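Side-chain contacts in probable primosomal replication protein n (Ralstonia solanacearum, PDB 4FDB), which probably takes part in restarting stalled replication forks, binding single-stranded DNA and stabilising the PriA helicase on it while the primosome assembles: residues L5-T10 with L87-S92; V12-M17 with I65-V70. The protein carries 3 engineered substitutions. All blocks are in the same frame, centred on the assembly; numbering follows the deposited sequence.

How the contacts relate
Both contacts use strand 3-19, at different points along it, and their centres lie about 13 Å apart. Contact 1 is core: the first half of that strand meets strand 87-96 chiefly through aliphatic and aromatic side chains, close to the centre of the chain. Contact 2 sits further out, about 10 Å from that centre, where the same strand meets the loop leading from helix 57-62 into strand 70-79; there an arginine and a backbone carbonyl do the work, with a proline alongside. The two touch where Val8 CG1 packs on Val70 CG1 at 3.7 Å. Along the chain, contact 2 is nested within the loop that contact 1 closes.

Contact 1. Residues L5-T10 with L87-S92; sequences LQLVAT and LVFHIS
Strands 3-19 and 87-96 face each other across the inside of the OB fold, with Leu5 and Phe89 the closest residues along the backbone, their CA atoms 7.9 Å apart. Side chains bridge that gap. Phe89 reaches inward with CG anti to its backbone N (chi1 177°), which carries the ring out to Leu5; the two side chains cross at about a right angle. The Leu5 CB also comes close to the rim, 3.9 Å from Phe89 CE1. Leu7, two residues on and pointing to the same side, approaches obliquely, its CB 4.2 Å from Phe89 CE2. Against the opposite face of the ring lies Ile91 CG1, offset toward the rim, so aliphatic carbon is found on both faces of Phe89. Leu31, Ala52 and Cys73, from three other strands, also touch this phenylalanine in the buried interior. Residues 5-7 also pair, in an antiparallel ladder, with a strand of the second subunit, so the sheet runs on across the dimer interface. The heart of the contact is a CH-pi interaction: Leu5 CD2 sits 3.6 Å from the centroid of the Phe89 ring, only 5° off its normal.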
loop_
_atom_site.group_PDB
_atom_site.type_symbol
_atom_site.label_atom_id
_atom_site.label_comp_id
_atom_site.label_asym_id
_atom_site.label_seq_id
_atom_site.Cartn_x
_atom_site.Cartn_y
_atom_site.Cartn_z
ATOM N N LEU A 5 0.372 -1.397 5.902
ATOM C CA LEU A 5 -0.501 -2.088 4.972
ATOM C C LEU A 5 -0.851 -3.447 5.572
ATOM O O LEU A 5 0.034 -4.162 6.041
ATOM C CB LEU A 5 0.210 -2.304 3.632
ATOM C CG LEU A 5 -0.609 -3.119 2.612
ATOM C CD1 LEU A 5 -1.888 -2.370 2.248
ATOM C CD2 LEU A 5 0.180 -3.435 1.345
ATOM N N GLN A 6 -2.138 -3.774 5.583
ATOM C CA GLN A 6 -2.596 -5.120 5.936
ATOM C C GLN A 6 -3.193 -5.708 4.679
ATOM O O GLN A 6 -4.029 -5.084 4.046
ATOM C CB GLN A 6 -3.686 -5.049 6.993
ATOM C CG GLN A 6 -3.288 -4.396 8.299
ATOM C CD GLN A 6 -4.498 -4.088 9.148
ATOM O OE1 GLN A 6 -5.068 -2.999 9.067
ATOM N NE2 GLN A 6 -4.915 -5.059 9.955
ATOM N N LEU A 7 -2.775 -6.913 4.315
ATOM C CA LEU A 7 -3.205 -7.472 3.057
ATOM C C LEU A 7 -3.312 -8.977 3.214
ATOM O O LEU A 7 -2.395 -9.607 3.727
ATOM C CB LEU A 7 -2.199 -7.125 1.959
ATOM C CG LEU A 7 -2.671 -7.356 0.513
ATOM C CD1 LEU A 7 -3.801 -6.393 0.172
ATOM C CD2 LEU A 7 -1.531 -7.168 -0.461
ATOM N N VAL A 8 -4.447 -9.536 2.815
ATOM C CA VAL A 8 -4.562 -10.985 2.695
ATOM C C VAL A 8 -4.427 -11.310 1.219
ATOM O O VAL A 8 -5.223 -10.847 0.413
ATOM C CB VAL A 8 -5.912 -11.482 3.202
ATOM C CG1 VAL A 8 -6.138 -12.941 2.776
ATOM C CG2 VAL A 8 -5.976 -11.343 4.710
ATOM N N ALA A 9 -3.422 -12.101 0.859
ATOM C CA ALA A 9 -3.091 -12.260 -0.553
ATOM C C ALA A 9 -2.408 -13.591 -0.803
ATOM O O ALA A 9 -1.852 -14.191 0.108
ATOM C CB ALA A 9 -2.199 -11.117 -1.014
ATOM N N THR A 10 -2.458 -14.041 -2.052
ATOM C CA THR A 10 -1.880 -15.317 -2.436
ATOM C C THR A 10 -0.435 -15.127 -2.875
ATOM O O THR A 10 -0.135 -14.236 -3.664
ATOM C CB THR A 10 -2.681 -15.913 -3.598
ATOM O OG1 THR A 10 -4.039 -16.086 -3.182
ATOM C CG2 THR A 10 -2.098 -17.256 -4.041
ATOM N N LEU A 87 7.120 0.915 -6.005
ATOM C CA LEU A 87 7.027 0.627 -4.579
ATOM C C LEU A 87 7.056 -0.873 -4.310
ATOM O O LEU A 87 6.724 -1.680 -5.164
ATOM C CB LEU A 87 5.744 1.203 -3.984
ATOM C CG LEU A 87 5.553 2.718 -4.039
ATOM C CD1 LEU A 87 4.299 3.069 -3.249
ATOM C CD2 LEU A 87 6.778 3.436 -3.488
ATOM N N VAL A 88 7.437 -1.221 -3.093
ATOM C CA VAL A 88 7.488 -2.604 -2.678
ATOM C C VAL A 88 6.847 -2.712 -1.301
ATOM O O VAL A 88 7.016 -1.823 -0.466
ATOM C CB VAL A 88 8.946 -3.113 -2.665
ATOM C CG1 VAL A 88 9.823 -2.248 -1.763
ATOM C CG2 VAL A 88 9.009 -4.569 -2.233
ATOM N N PHE A 89 6.099 -3.789 -1.077
ATOM C CA PHE A 89 5.485 -4.080 0.216
ATOM C C PHE A 89 6.478 -4.845 1.100
ATOM O O PHE A 89 6.746 -6.020 0.861
ATOM C CB PHE A 89 4.212 -4.900 -0.038
ATOM C CG PHE A 89 3.471 -5.353 1.211
ATOM C CD1 PHE A 89 3.581 -4.677 2.418
ATOM C CD2 PHE A 89 2.631 -6.461 1.147
ATOM C CE1 PHE A 89 2.878 -5.109 3.547
ATOM C CE2 PHE A 89 1.935 -6.907 2.265
ATOM C CZ PHE A 89 2.053 -6.226 3.470
ATOM N N HIS A 90 7.032 -4.179 2.110
ATOM C CA HIS A 90 7.916 -4.861 3.061
ATOM C C HIS A 90 7.073 -5.570 4.104
ATOM O O HIS A 90 6.348 -4.936 4.863
ATOM C CB HIS A 90 8.839 -3.864 3.769
ATOM C CG HIS A 90 9.948 -3.340 2.915
ATOM N ND1 HIS A 90 11.278 -3.514 3.237
ATOM C CD2 HIS A 90 9.930 -2.608 1.776
ATOM C CE1 HIS A 90 12.031 -2.929 2.326
ATOM N NE2 HIS A 90 11.238 -2.364 1.430
ATOM N N ILE A 91 7.167 -6.893 4.165
ATOM C CA ILE A 91 6.336 -7.641 5.083
ATOM C C ILE A 91 7.021 -7.738 6.428
ATOM O O ILE A 91 8.155 -8.206 6.518
ATOM C CB ILE A 91 6.076 -9.059 4.537
ATOM C CG1 ILE A 91 5.349 -8.953 3.192
ATOM C CG2 ILE A 91 5.268 -9.864 5.529
ATOM C CD1 ILE A 91 5.368 -10.260 2.384
ATOM N N SER A 92 6.353 -7.278 7.479
ATOM C CA SER A 92 6.965 -7.346 8.798
ATOM C C SER A 92 6.333 -8.440 9.651
ATOM O O SER A 92 6.885 -8.840 10.678
ATOM C CB SER A 92 6.887 -5.994 9.509
ATOM O OG SER A 92 5.544 -5.613 9.723
#

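Contact 2. Residues V12-M17 with I65-V70. Engineered in segment 12-17: Val12 (natural residue Ala).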
loop_
_atom_site.group_PDB
_atom_site.type_symbol
_atom_site.label_atom_id
_atom_site.label_comp_id
_atom_site.label_asym_id
_atom_site.label_seq_id
_atom_site.Cartn_x
_atom_site.Cartn_y
_atom_site.Cartn_z
ATOM N N VAL A 12 2.314 -15.707 -5.229
ATOM C CA VAL A 12 2.336 -16.156 -6.619
ATOM C C VAL A 12 3.688 -16.752 -6.978
ATOM O O VAL A 12 3.800 -17.812 -7.595
ATOM C CB VAL A 12 2.083 -14.945 -7.568
ATOM C CG1 VAL A 12 2.121 -15.384 -9.018
ATOM C CG2 VAL A 12 0.759 -14.278 -7.244
ATOM N N GLU A 13 4.742 -16.032 -6.610
ATOM C CA GLU A 13 6.063 -16.544 -6.884
ATOM C C GLU A 13 7.047 -15.879 -5.952
ATOM O O GLU A 13 6.770 -14.831 -5.365
ATOM C CB GLU A 13 6.453 -16.307 -8.343
ATOM C CG GLU A 13 6.233 -14.897 -8.825
ATOM C CD GLU A 13 6.560 -14.729 -10.307
ATOM O OE1 GLU A 13 5.870 -15.331 -11.167
ATOM O OE2 GLU A 13 7.517 -13.989 -10.617
ATOM N N ARG A 14 8.193 -16.509 -5.796
ATOM C CA ARG A 14 9.249 -15.875 -5.015
ATOM C C ARG A 14 10.588 -16.114 -5.674
ATOM O O ARG A 14 10.765 -17.098 -6.398
ATOM C CB ARG A 14 9.227 -16.330 -3.549
ATOM C CG ARG A 14 9.110 -17.808 -3.341
ATOM C CD ARG A 14 9.188 -18.176 -1.855
ATOM N NE ARG A 14 8.870 -19.597 -1.653
ATOM C CZ ARG A 14 9.740 -20.586 -1.793
ATOM N NH1 ARG A 14 11.005 -20.330 -2.123
ATOM N NH2 ARG A 14 9.354 -21.839 -1.591
ATOM N N GLU A 15 11.505 -15.173 -5.470
ATOM C CA GLU A 15 12.836 -15.250 -6.042
ATOM C C GLU A 15 13.773 -15.978 -5.097
ATOM O O GLU A 15 13.488 -16.109 -3.906
ATOM C CB GLU A 15 13.376 -13.841 -6.279
ATOM C CG GLU A 15 12.495 -12.969 -7.155
ATOM C CD GLU A 15 12.386 -13.498 -8.567
ATOM O OE1 GLU A 15 13.380 -14.065 -9.065
ATOM O OE2 GLU A 15 11.308 -13.357 -9.181
ATOM N N VAL A 16 14.898 -16.441 -5.634
ATOM C CA VAL A 16 15.924 -17.083 -4.825
ATOM C C VAL A 16 16.384 -16.054 -3.799
ATOM O O VAL A 16 16.448 -14.876 -4.109
ATOM C CB VAL A 16 17.116 -17.524 -5.693
ATOM C CG1 VAL A 16 18.262 -18.033 -4.835
ATOM C CG2 VAL A 16 16.679 -18.608 -6.669
HETATM N N MSE A 17 16.660 -16.501 -2.579
HETATM C CA MSE A 17 17.158 -15.623 -1.526
HETATM C C MSE A 17 18.449 -14.928 -1.944
HETATM O O MSE A 17 19.341 -15.547 -2.534
HETATM C CB MSE A 17 17.405 -16.451 -0.264
HETATM C CG MSE A 17 17.965 -15.692 0.917
HETATM SE SE MSE A 17 18.066 -16.911 2.452
HETATM C CE MSE A 17 16.147 -17.053 2.777
ATOM N N ILE A 65 7.672 -21.071 2.160
ATOM C CA ILE A 65 6.242 -21.075 1.850
ATOM C C ILE A 65 5.975 -21.450 0.388
ATOM O O ILE A 65 6.600 -20.903 -0.514
ATOM C CB ILE A 65 5.626 -19.706 2.161
ATOM C CG1 ILE A 65 5.662 -19.459 3.675
ATOM C CG2 ILE A 65 4.196 -19.629 1.643
ATOM C CD1 ILE A 65 5.206 -18.083 4.068
ATOM N N ALA A 66 5.054 -22.384 0.158
ATOM C CA ALA A 66 4.727 -22.819 -1.200
ATOM C C ALA A 66 3.954 -21.741 -1.955
ATOM O O ALA A 66 3.011 -21.159 -1.418
ATOM C CB ALA A 66 3.904 -24.090 -1.161
ATOM N N PRO A 67 4.352 -21.476 -3.208
ATOM C CA PRO A 67 3.503 -20.643 -4.066
ATOM C C PRO A 67 2.088 -21.221 -4.137
ATOM O O PRO A 67 1.907 -22.440 -4.239
ATOM C CB PRO A 67 4.205 -20.728 -5.421
ATOM C CG PRO A 67 5.671 -20.880 -5.037
ATOM C CD PRO A 67 5.619 -21.838 -3.869
ATOM N N GLY A 68 1.096 -20.345 -4.064
ATOM C CA GLY A 68 -0.292 -20.760 -3.996
ATOM C C GLY A 68 -0.864 -20.576 -2.603
ATOM O O GLY A 68 -2.076 -20.636 -2.403
ATOM N N THR A 69 0.009 -20.350 -1.627
ATOM C CA THR A 69 -0.427 -20.234 -0.240
ATOM C C THR A 69 -1.035 -18.867 0.027
ATOM O O THR A 69 -0.474 -17.861 -0.387
ATOM C CB THR A 69 0.762 -20.450 0.712
ATOM O OG1 THR A 69 1.279 -21.772 0.503
ATOM C CG2 THR A 69 0.314 -20.296 2.162
ATOM N N VAL A 70 -2.171 -18.816 0.722
ATOM C CA VAL A 70 -2.750 -17.511 1.059
ATOM C C VAL A 70 -2.161 -17.009 2.382
ATOM O O VAL A 70 -2.157 -17.735 3.380
ATOM C CB VAL A 70 -4.283 -17.577 1.177
ATOM C CG1 VAL A 70 -4.859 -16.206 1.497
ATOM C CG2 VAL A 70 -4.897 -18.106 -0.114
#
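Arg14 reaches from strand 3-19 to the loop before strand 70-79 and takes hold of the backbone at Ile65. Its CB points toward the loop, and CG is set between the backbone N and the carbonyl carbon (chi1 47°). From CG the chain runs extended, bringing CD to 4.0 Å from Ile65 O. At NE the polar part begins: this nitrogen donates to Ile65 O at 2.9 Å, with the donor in the carbonyl plane and an N-H...O angle of 154°. CZ follows, and beyond it NH2 gives a second, more bent bond to the same Ile65 O at 3.1 Å, this time from above the carbonyl plane. The guanidinium therefore grips one oxygen side-on, with that oxygen close to the guanidinium plane, an arrangement that limits rotation of the group. NH1 turns to Asp63 in a weak, long ion pair. The tip also passes obliquely by Pro67, whose CD is 4.4 Å from Arg14 NH2.

Nearer the start of the strand segment, Pro67 CB rests 3.7 Å from Val12 O; the CB of Val12, an engineered residue, is directed away from the loop. The loop itself is tied at Ala66 O, which accepts from both Thr69 N at 3.1 Å and Thr69 OG1 at 2.7 Å. The backbone bond closes a type II beta turn from Ala66 to Thr69, with Gly68 at its third position, and the hydroxyl bond reinforces it. Val12 and Glu13 both lie opposite Leu30 of strand 25-37, a classic beta bulge. The contact thus joins the first strand to the link from helix 57-62 into strand 70-79, and a helix between the third and fourth strands is the classic OB-fold layout.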